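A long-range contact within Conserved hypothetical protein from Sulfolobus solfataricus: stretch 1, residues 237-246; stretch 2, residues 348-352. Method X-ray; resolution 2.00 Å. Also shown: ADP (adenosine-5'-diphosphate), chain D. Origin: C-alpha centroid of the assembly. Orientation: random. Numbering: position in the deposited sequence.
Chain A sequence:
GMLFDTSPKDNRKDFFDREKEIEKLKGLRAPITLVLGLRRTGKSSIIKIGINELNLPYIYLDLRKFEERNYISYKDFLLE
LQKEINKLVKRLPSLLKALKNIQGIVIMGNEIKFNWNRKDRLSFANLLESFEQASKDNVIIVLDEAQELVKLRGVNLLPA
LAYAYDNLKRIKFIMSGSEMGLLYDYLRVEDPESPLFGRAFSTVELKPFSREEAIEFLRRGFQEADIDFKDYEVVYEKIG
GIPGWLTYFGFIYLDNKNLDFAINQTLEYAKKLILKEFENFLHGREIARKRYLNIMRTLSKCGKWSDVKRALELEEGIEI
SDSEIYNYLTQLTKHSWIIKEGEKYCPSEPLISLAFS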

# COMPACT_ATOMS: atom_id res chain seq x y z
N GLU A 237 20.54 2.93 13.54
CA GLU A 237 20.07 2.85 14.93
C GLU A 237 18.94 3.84 15.18
O GLU A 237 18.00 3.51 15.88
N LYS A 238 19.02 5.03 14.59
CA LYS A 238 18.07 6.12 14.87
C LYS A 238 16.81 6.09 13.98
O LYS A 238 15.71 6.40 14.43
N ILE A 239 16.99 5.74 12.71
CA ILE A 239 15.92 5.82 11.71
C ILE A 239 15.26 4.46 11.50
O ILE A 239 14.05 4.39 11.23
N GLY A 240 16.06 3.40 11.55
CA GLY A 240 15.59 2.04 11.32
C GLY A 240 15.62 1.68 9.84
O GLY A 240 16.26 2.37 9.04
N GLY A 241 14.93 0.59 9.50
CA GLY A 241 15.05 -0.02 8.18
C GLY A 241 14.01 0.35 7.13
O GLY A 241 14.10 -0.09 5.99
N ILE A 242 13.00 1.12 7.48
CA ILE A 242 11.97 1.46 6.49
C ILE A 242 12.58 2.25 5.34
O ILE A 242 13.15 3.32 5.56
N PRO A 243 12.51 1.72 4.09
CA PRO A 243 13.19 2.42 3.00
C PRO A 243 12.82 3.88 2.81
O PRO A 243 13.70 4.70 2.52
N GLY A 244 11.54 4.19 2.94
CA GLY A 244 11.04 5.55 2.77
C GLY A 244 11.68 6.54 3.72
O GLY A 244 11.95 7.68 3.34
N TRP A 245 11.93 6.12 4.97
CA TRP A 245 12.53 7.05 5.92
C TRP A 245 14.03 7.23 5.64
O TRP A 245 14.59 8.33 5.78
N LEU A 246 14.69 6.15 5.24
CA LEU A 246 16.11 6.20 4.90
C LEU A 246 16.35 7.07 3.66
O LEU A 246 17.36 7.78 3.56
N SER A 348 4.94 -1.87 14.38
CA SER A 348 5.41 -2.60 13.23
C SER A 348 6.74 -2.08 12.65
O SER A 348 7.36 -2.74 11.83
N GLU A 349 7.17 -0.88 13.04
CA GLU A 349 8.51 -0.38 12.74
C GLU A 349 8.93 0.70 13.78
O GLU A 349 8.09 1.27 14.46
N PRO A 350 10.24 0.95 13.94
CA PRO A 350 10.78 1.77 15.01
C PRO A 350 10.23 3.18 15.12
O PRO A 350 10.09 3.70 16.21
N LEU A 351 9.94 3.82 14.01
CA LEU A 351 9.45 5.18 14.13
C LEU A 351 7.98 5.29 14.55
O LEU A 351 7.53 6.35 15.01
N ILE A 352 7.23 4.20 14.43
CA ILE A 352 5.91 4.14 15.06
C ILE A 352 6.04 4.08 16.60
O ILE A 352 5.27 4.70 17.32

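The contact joins residues 237-246, the end of one helix, a short turn and the start of the next, to the start of a helix more than a hundred residues later in the chain, and buries 302 Å² summed over both sides. The nearest CA atoms are those of Gly-240 and Pro-350, 6.1 Å apart. From the first stretch Ile-242 and Trp-245 direct their CA-to-CB bonds toward the partner; from the second, Glu-349, Pro-350 and Leu-351 do so.

The polar interactions centre on Glu-349, whose buried carboxylate is shared among three donors. Its chi1 is p (66°), while chi2, at 97°, lies between wells. Trp-245, with chi1 m and chi2 at 140°, presents its indole N-H to this group: NE1 of Trp-245 donates to OE2 of Glu-349 over 2.9 Å, and the angle of 175° at the hydrogen makes the bond almost linear. This is the only direct hydrogen bond between the stretches. OE1 of Glu-349 serves its own helix, accepting from N of Leu-351 at 2.9 Å with an angle of 165°. Glu-349 occupies the N-cap position, so its side chain satisfies an amide in the first turn that lacks a preceding helical carbonyl. One residue thus both caps a helix and anchors the distant tryptophan.

A water molecule extends this network into the turn of the first stretch. It donates to OE1 of Glu-349 at 2.7 Å and to O of Ile-239 at 2.8 Å, and accepts from N of Ile-242 at 3.1 Å. The water therefore links the carboxylate to two backbone groups flanking the Gly-240 and Gly-241 pair.

The van der Waals packing is built around Leu-351, which has the largest area covered by the opposing stretch. In its m,t rotamer, CD1 of Leu-351 lies over one face of the Trp-245 indole, 3.7 Å from the centroid of the five-membered ring and 17° off the ring normal, a CH-pi contact; the same methyl is 3.5 Å from CD1 of Trp-245. The indole is thus held from two directions, by the leucine methyl over its face and by the carboxylate at its edge. Leu-351 also reaches the end of the preceding helix, where its CG is 3.5 Å from O of Ile-239 and its CD2 is 3.6 Å from O of Lys-238, both contacts of carbon against oxygen. Ile-239 points its CA-to-CB bond away, and the contact is made by its carbonyl. Ile-242, with both chi angles m, sets CG1 3.6 Å from OE1 of Glu-349, again carbon against oxygen.

Close approach at the turn depends on Gly-240. Its CA is 4.3 Å from CG of Pro-350, and a CB placed there would fall 2.9 Å from that same Pro-350 CG, a clash. Its backbone angles, with phi at 88°, independently call for glycine.

ADP lies beside the helix that carries Trp-245, away from this interface: CA of Gly-244 is 3.2 Å from O4' of ADP, and CB of Pro-243 is 3.3 Å from N7 of ADP.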

# COMPACT_ATOMS: atom_id res chain seq x y z
CB GLU A 237 21.22 3.07 15.93
CG GLU A 237 22.15 1.84 16.08
CD GLU A 237 23.62 2.16 16.46
OE1 GLU A 237 24.01 3.35 16.67
OE2 GLU A 237 24.41 1.18 16.55
CB LYS A 238 18.77 7.48 14.71
CG LYS A 238 19.60 7.93 15.91
CD LYS A 238 18.73 8.63 16.96
CE LYS A 238 19.46 9.78 17.64
NZ LYS A 238 20.81 9.39 18.15
CB ILE A 239 16.48 6.33 10.33
CG1 ILE A 239 17.09 7.74 10.46
CG2 ILE A 239 15.39 6.28 9.23
CD1 ILE A 239 16.15 8.72 11.07
CB ILE A 242 10.77 2.19 7.13
CG1 ILE A 242 9.99 1.21 8.03
CG2 ILE A 242 9.87 2.87 6.08
CD1 ILE A 242 9.28 0.08 7.30
CB PRO A 243 12.81 1.59 1.75
CG PRO A 243 12.61 0.22 2.27
CD PRO A 243 11.93 0.44 3.64
CB TRP A 245 12.38 6.57 7.35
CG TRP A 245 11.00 6.35 7.87
CD1 TRP A 245 10.63 5.35 8.66
CD2 TRP A 245 9.82 7.18 7.70
NE1 TRP A 245 9.32 5.45 9.00
CE2 TRP A 245 8.79 6.57 8.42
CE3 TRP A 245 9.55 8.36 7.01
CZ2 TRP A 245 7.51 7.09 8.49
CZ3 TRP A 245 8.25 8.88 7.07
CH2 TRP A 245 7.26 8.25 7.80
CB LEU A 246 16.63 4.77 4.64
CG LEU A 246 16.78 3.95 5.93
CD1 LEU A 246 17.10 2.55 5.61
CD2 LEU A 246 17.85 4.52 6.84
CB SER A 348 4.30 -2.62 12.20
OG SER A 348 3.95 -1.29 11.86
CB GLU A 349 8.60 0.13 11.29
CG GLU A 349 7.77 1.35 10.96
CD GLU A 349 8.54 2.68 11.02
OE1 GLU A 349 9.78 2.70 11.29
OE2 GLU A 349 7.88 3.71 10.81
CB PRO A 350 12.25 1.86 14.64
CG PRO A 350 12.50 0.64 13.89
CD PRO A 350 11.31 0.39 13.11
CB LEU A 351 9.75 5.95 12.86
CG LEU A 351 11.22 6.07 12.48
CD1 LEU A 351 11.43 7.24 11.54
CD2 LEU A 351 12.14 6.17 13.72
CB ILE A 352 5.08 2.96 14.56
CG1 ILE A 352 4.83 3.09 13.07
CG2 ILE A 352 3.75 2.92 15.30
CD1 ILE A 352 4.06 1.96 12.51
PB ADP D . 5.00 2.09 -0.55
O1B ADP D . 5.37 0.70 -0.14
O2B ADP D . 4.49 2.91 0.63
O3B ADP D . 4.19 2.23 -1.79
PA ADP D . 6.92 3.75 -2.06
O1A ADP D . 7.15 3.08 -3.38
O2A ADP D . 5.96 4.86 -2.15
O3A ADP D . 6.49 2.76 -0.84
O5' ADP D . 8.36 4.14 -1.50
C5' ADP D . 8.54 4.97 -0.34
C4' ADP D . 9.75 5.88 -0.54
O4' ADP D . 10.97 5.16 -0.42
C3' ADP D . 9.83 6.54 -1.88
O3' ADP D . 10.55 7.77 -1.70
C2' ADP D . 10.69 5.61 -2.70
O2' ADP D . 11.37 6.28 -3.75
C1' ADP D . 11.66 5.14 -1.65
N9 ADP D . 12.15 3.78 -1.81
C8 ADP D . 11.60 2.67 -1.26
N7 ADP D . 12.35 1.60 -1.54
C5 ADP D . 13.38 2.02 -2.31
C6 ADP D . 14.56 1.40 -2.96
N6 ADP D . 14.77 0.07 -2.87
N1 ADP D . 15.43 2.21 -3.64
C2 ADP D . 15.25 3.54 -3.73
N3 ADP D . 14.20 4.17 -3.16
C4 ADP D . 13.27 3.46 -2.45
O HOH W 1 12.30 2.46 10.23